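Local coordinates for protein aldehyde dehydrogenase (Listeria monocytogenes, PDB 3K9D) that probably oxidises aldehydes or related oxo compounds with NAD or NADP as the electron acceptor, at residues 138-152 with 171-183. Residues are numbered along the deposited sequence; the frame is centred on the assembly and turned at random.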
loop_
_atom_site.group_PDB
_atom_site.type_symbol
_atom_site.label_atom_id
_atom_site.label_comp_id
_atom_site.label_asym_id
_atom_site.label_seq_id
_atom_site.Cartn_x
_atom_site.Cartn_y
_atom_site.Cartn_z
ATOM N N SER A 138 15.543 0.203 -8.817
ATOM C CA SER A 138 16.298 -0.997 -9.153
ATOM C C SER A 138 15.445 -2.191 -8.765
ATOM O O SER A 138 14.423 -2.021 -8.092
ATOM C CB SER A 138 17.627 -1.039 -8.399
ATOM O OG SER A 138 18.558 -0.116 -8.955
ATOM N N ILE A 139 15.845 -3.392 -9.178
ATOM C CA ILE A 139 15.086 -4.609 -8.816
ATOM C C ILE A 139 16.015 -5.829 -8.625
ATOM O O ILE A 139 16.931 -6.041 -9.415
ATOM C CB ILE A 139 13.880 -4.865 -9.808
ATOM C CG1 ILE A 139 12.956 -5.994 -9.303
ATOM C CG2 ILE A 139 14.366 -5.066 -11.296
ATOM C CD1 ILE A 139 11.572 -5.988 -9.909
ATOM N N VAL A 140 15.811 -6.582 -7.542
ATOM C CA VAL A 140 16.573 -7.816 -7.286
ATOM C C VAL A 140 15.590 -8.978 -7.191
ATOM O O VAL A 140 14.682 -8.956 -6.361
ATOM C CB VAL A 140 17.420 -7.756 -5.969
ATOM C CG1 VAL A 140 18.323 -8.976 -5.867
ATOM C CG2 VAL A 140 18.289 -6.497 -5.907
ATOM N N PHE A 141 15.773 -9.981 -8.047
ATOM C CA PHE A 141 14.846 -11.101 -8.141
ATOM C C PHE A 141 15.170 -12.288 -7.262
ATOM O O PHE A 141 16.328 -12.671 -7.096
ATOM C CB PHE A 141 14.674 -11.574 -9.599
ATOM C CG PHE A 141 14.006 -10.556 -10.489
ATOM C CD1 PHE A 141 12.644 -10.300 -10.372
ATOM C CD2 PHE A 141 14.737 -9.839 -11.415
ATOM C CE1 PHE A 141 12.010 -9.352 -11.183
ATOM C CE2 PHE A 141 14.122 -8.887 -12.223
ATOM C CZ PHE A 141 12.750 -8.647 -12.103
ATOM N N SER A 142 14.095 -12.865 -6.725
ATOM C CA SER A 142 14.108 -14.162 -6.084
ATOM C C SER A 142 13.470 -15.186 -7.032
ATOM O O SER A 142 12.251 -15.177 -7.234
ATOM C CB SER A 142 13.322 -14.116 -4.770
ATOM O OG SER A 142 13.378 -15.365 -4.131
ATOM N N PRO A 143 14.300 -16.058 -7.628
ATOM C CA PRO A 143 13.816 -17.087 -8.552
ATOM C C PRO A 143 13.258 -18.314 -7.851
ATOM O O PRO A 143 13.808 -18.769 -6.847
ATOM C CB PRO A 143 15.077 -17.452 -9.361
ATOM C CG PRO A 143 16.212 -17.172 -8.425
ATOM C CD PRO A 143 15.771 -16.082 -7.486
ATOM N N HIS A 144 12.153 -18.836 -8.367
ATOM C CA HIS A 144 11.678 -20.136 -7.940
ATOM C C HIS A 144 12.752 -21.112 -8.406
ATOM O O HIS A 144 13.226 -20.991 -9.536
ATOM C CB HIS A 144 10.311 -20.443 -8.559
ATOM C CG HIS A 144 9.638 -21.645 -7.973
ATOM N ND1 HIS A 144 10.131 -22.924 -8.125
ATOM C CD2 HIS A 144 8.506 -21.764 -7.239
ATOM C CE1 HIS A 144 9.343 -23.778 -7.495
ATOM N NE2 HIS A 144 8.345 -23.100 -6.957
ATOM N N PRO A 145 13.192 -22.037 -7.520
ATOM C CA PRO A 145 14.321 -22.923 -7.830
ATOM C C PRO A 145 14.090 -23.841 -9.037
ATOM O O PRO A 145 15.054 -24.226 -9.702
ATOM C CB PRO A 145 14.498 -23.747 -6.544
ATOM C CG PRO A 145 13.212 -23.635 -5.819
ATOM C CD PRO A 145 12.674 -22.279 -6.159
ATOM N N ASN A 146 12.822 -24.130 -9.339
ATOM C CA ASN A 146 12.454 -24.923 -10.515
ATOM C C ASN A 146 12.505 -24.169 -11.842
ATOM O O ASN A 146 12.306 -24.761 -12.905
ATOM C CB ASN A 146 11.087 -25.577 -10.307
ATOM C CG ASN A 146 11.115 -26.616 -9.211
ATOM O OD1 ASN A 146 12.182 -27.116 -8.844
ATOM N ND2 ASN A 146 9.950 -26.952 -8.685
ATOM N N ALA A 147 12.785 -22.871 -11.778
ATOM C CA ALA A 147 12.897 -22.045 -12.975
ATOM C C ALA A 147 14.165 -21.193 -12.962
ATOM O O ALA A 147 14.237 -20.192 -13.673
ATOM C CB ALA A 147 11.660 -21.165 -13.130
ATOM N N LEU A 148 15.159 -21.602 -12.171
ATOM C CA LEU A 148 16.364 -20.797 -11.921
ATOM C C LEU A 148 17.076 -20.362 -13.205
ATOM O O LEU A 148 17.286 -19.168 -13.420
ATOM C CB LEU A 148 17.335 -21.536 -10.988
ATOM C CG LEU A 148 18.690 -20.889 -10.644
ATOM C CD1 LEU A 148 18.491 -19.597 -9.878
ATOM C CD2 LEU A 148 19.550 -21.840 -9.827
ATOM N N LYS A 149 17.397 -21.334 -14.058
ATOM C CA LYS A 149 18.162 -21.111 -15.279
ATOM C C LYS A 149 17.487 -20.153 -16.272
ATOM O O LYS A 149 18.139 -19.261 -16.820
ATOM C CB LYS A 149 18.474 -22.455 -15.942
ATOM C CG LYS A 149 19.662 -23.197 -15.317
ATOM C CD LYS A 149 19.583 -24.689 -15.629
ATOM C CE LYS A 149 20.953 -25.302 -15.845
ATOM N NZ LYS A 149 20.826 -26.750 -16.176
ATOM N N ALA A 150 16.190 -20.340 -16.471
ATOM C CA ALA A 150 15.382 -19.511 -17.365
ATOM C C ALA A 150 15.255 -18.075 -16.856
ATOM O O ALA A 150 15.313 -17.117 -17.638
ATOM C CB ALA A 150 13.997 -20.144 -17.552
ATOM N N ILE A 151 15.102 -17.932 -15.539
ATOM C CA ILE A 151 14.994 -16.618 -14.905
ATOM C C ILE A 151 16.317 -15.876 -15.006
ATOM O O ILE A 151 16.335 -14.748 -15.462
ATOM C CB ILE A 151 14.501 -16.697 -13.444
ATOM C CG1 ILE A 151 13.058 -17.225 -13.399
ATOM C CG2 ILE A 151 14.481 -15.327 -12.806
ATOM C CD1 ILE A 151 12.659 -17.747 -12.057
ATOM N N LEU A 152 17.402 -16.540 -14.613
ATOM C CA LEU A 152 18.753 -16.002 -14.706
ATOM C C LEU A 152 19.093 -15.545 -16.107
ATOM O O LEU A 152 19.642 -14.463 -16.270
ATOM C CB LEU A 152 19.796 -17.018 -14.214
ATOM C CG LEU A 152 20.014 -17.208 -12.710
ATOM C CD1 LEU A 152 21.099 -18.238 -12.489
ATOM C CD2 LEU A 152 20.399 -15.876 -12.068
ATOM N N ALA A 171 21.559 -2.628 -11.301
ATOM C CA ALA A 171 20.168 -2.172 -11.211
ATOM C C ALA A 171 19.174 -3.281 -11.475
ATOM O O ALA A 171 18.042 -3.215 -11.010
ATOM C CB ALA A 171 19.918 -1.026 -12.162
ATOM N N ILE A 172 19.583 -4.285 -12.242
ATOM C CA ILE A 172 18.719 -5.447 -12.523
ATOM C C ILE A 172 19.506 -6.712 -12.226
ATOM O O ILE A 172 20.486 -7.018 -12.913
ATOM C CB ILE A 172 18.221 -5.466 -14.006
ATOM C CG1 ILE A 172 17.473 -4.166 -14.336
ATOM C CG2 ILE A 172 17.366 -6.719 -14.271
ATOM C CD1 ILE A 172 17.531 -3.786 -15.777
ATOM N N SER A 173 19.105 -7.425 -11.186
ATOM C CA SER A 173 19.863 -8.580 -10.736
ATOM C C SER A 173 18.965 -9.708 -10.249
ATOM O O SER A 173 17.752 -9.543 -10.137
ATOM C CB SER A 173 20.891 -8.172 -9.661
ATOM O OG SER A 173 20.250 -7.655 -8.500
ATOM N N CYS A 174 19.574 -10.848 -9.942
ATOM C CA CYS A 174 18.840 -12.028 -9.530
ATOM C C CYS A 174 19.736 -12.868 -8.645
ATOM O O CYS A 174 20.925 -13.022 -8.952
ATOM C CB CYS A 174 18.448 -12.839 -10.779
ATOM S SG CYS A 174 17.315 -14.231 -10.528
ATOM N N MET A 175 19.176 -13.385 -7.547
ATOM C CA MET A 175 19.821 -14.437 -6.746
ATOM C C MET A 175 20.163 -15.635 -7.640
ATOM O O MET A 175 19.325 -16.095 -8.427
ATOM C CB MET A 175 18.893 -14.915 -5.622
ATOM C CG MET A 175 18.407 -13.828 -4.655
ATOM S SD MET A 175 17.039 -14.358 -3.623
ATOM C CE MET A 175 17.743 -15.856 -2.936
ATOM N N THR A 176 21.391 -16.131 -7.512
ATOM C CA THR A 176 21.871 -17.246 -8.321
ATOM C C THR A 176 21.776 -18.563 -7.559
ATOM O O THR A 176 21.843 -19.645 -8.159
ATOM C CB THR A 176 23.316 -17.017 -8.799
ATOM O OG1 THR A 176 24.190 -16.919 -7.666
ATOM C CG2 THR A 176 23.400 -15.738 -9.623
ATOM N N VAL A 177 21.629 -18.445 -6.237
ATOM C CA VAL A 177 21.456 -19.567 -5.311
ATOM C C VAL A 177 20.123 -19.400 -4.545
ATOM O O VAL A 177 20.050 -18.634 -3.568
ATOM C CB VAL A 177 22.634 -19.647 -4.285
ATOM C CG1 VAL A 177 22.485 -20.871 -3.386
ATOM C CG2 VAL A 177 23.991 -19.658 -4.978
ATOM N N PRO A 178 19.064 -20.114 -4.980
ATOM C CA PRO A 178 17.766 -19.987 -4.317
ATOM C C PRO A 178 17.748 -20.701 -2.973
ATOM O O PRO A 178 17.948 -21.912 -2.917
ATOM C CB PRO A 178 16.784 -20.669 -5.289
ATOM C CG PRO A 178 17.567 -21.081 -6.467
ATOM C CD PRO A 178 19.016 -21.076 -6.093
ATOM N N THR A 179 17.558 -19.940 -1.896
ATOM C CA THR A 179 17.331 -20.516 -0.571
ATOM C C THR A 179 16.199 -19.748 0.085
ATOM O O THR A 179 15.956 -18.580 -0.250
ATOM C CB THR A 179 18.599 -20.518 0.361
ATOM O OG1 THR A 179 18.942 -19.188 0.771
ATOM C CG2 THR A 179 19.806 -21.167 -0.306
ATOM N N ILE A 180 15.499 -20.399 1.008
ATOM C CA ILE A 180 14.496 -19.707 1.817
ATOM C C ILE A 180 15.164 -18.679 2.766
ATOM O O ILE A 180 14.557 -17.662 3.102
ATOM C CB ILE A 180 13.551 -20.676 2.589
ATOM C CG1 ILE A 180 14.282 -21.417 3.716
ATOM C CG2 ILE A 180 12.872 -21.662 1.629
ATOM C CD1 ILE A 180 13.464 -21.528 5.005
ATOM N N GLN A 181 16.409 -18.948 3.167
ATOM C CA GLN A 181 17.179 -18.041 4.034
ATOM C C GLN A 181 17.607 -16.799 3.253
ATOM O O GLN A 181 17.682 -15.705 3.805
ATOM C CB GLN A 181 18.429 -18.737 4.597
ATOM C CG GLN A 181 18.173 -19.846 5.638
ATOM C CD GLN A 181 18.146 -21.251 5.038
ATOM O OE1 GLN A 181 18.277 -21.433 3.830
ATOM N NE2 GLN A 181 17.964 -22.245 5.886
ATOM N N GLY A 182 17.894 -16.984 1.965
ATOM C CA GLY A 182 18.286 -15.883 1.092
ATOM C C GLY A 182 17.125 -14.983 0.730
ATOM O O GLY A 182 17.269 -13.764 0.695
ATOM N N THR A 183 15.976 -15.588 0.453
ATOM C CA THR A 183 14.754 -14.855 0.114
ATOM C C THR A 183 14.176 -14.133 1.344
ATOM O O THR A 183 13.584 -13.061 1.216
ATOM C CB THR A 183 13.687 -15.789 -0.498
ATOM O OG1 THR A 183 14.191 -16.353 -1.719
ATOM C CG2 THR A 183 12.406 -15.021 -0.794
#
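Strands 138-143 and 172-174 are the parallel neighbours of a beta-alpha-beta unit, with helix 148-164 as the crossover, in the mixed sheet of the aldehyde dehydrogenase fold. Four backbone bonds form the ladder: Ile139 N to Ala171 O, Ser173 N to Ile139 O, Phe141 N to Ser173 O (2.9 Å) and Met175 N to Phe141 O (3.0 Å). The third is bent at its acceptor, Phe141 N lying 33° from the carbonyl plane of Ser173.

Phe141 and Cys174 share the sheet face covered by the crossover helix. With chi1 at -171°, the thiol of Cys174 swings away from its own backbone N into an apolar cluster, where SG lies 3.8 Å from Pro143 CG, from Ile151 CG2 and from Leu152 CD2. Farther along, the side chain of Leu148 crosses the Pro178 ring at about a right angle, CD1 reaching Pro178 CG at 3.8 Å. The buried carbonyl oxygen of Met175 lies 3.3 Å from Pro143 CG.

Helix 6-28 covers the other face, touching Val140 and Met175. From within strand 138-143, the hydroxyl of Ser142 meets that of Thr183 in helix 180-188 in a short hydrogen bond, OG to OG1 2.7 Å.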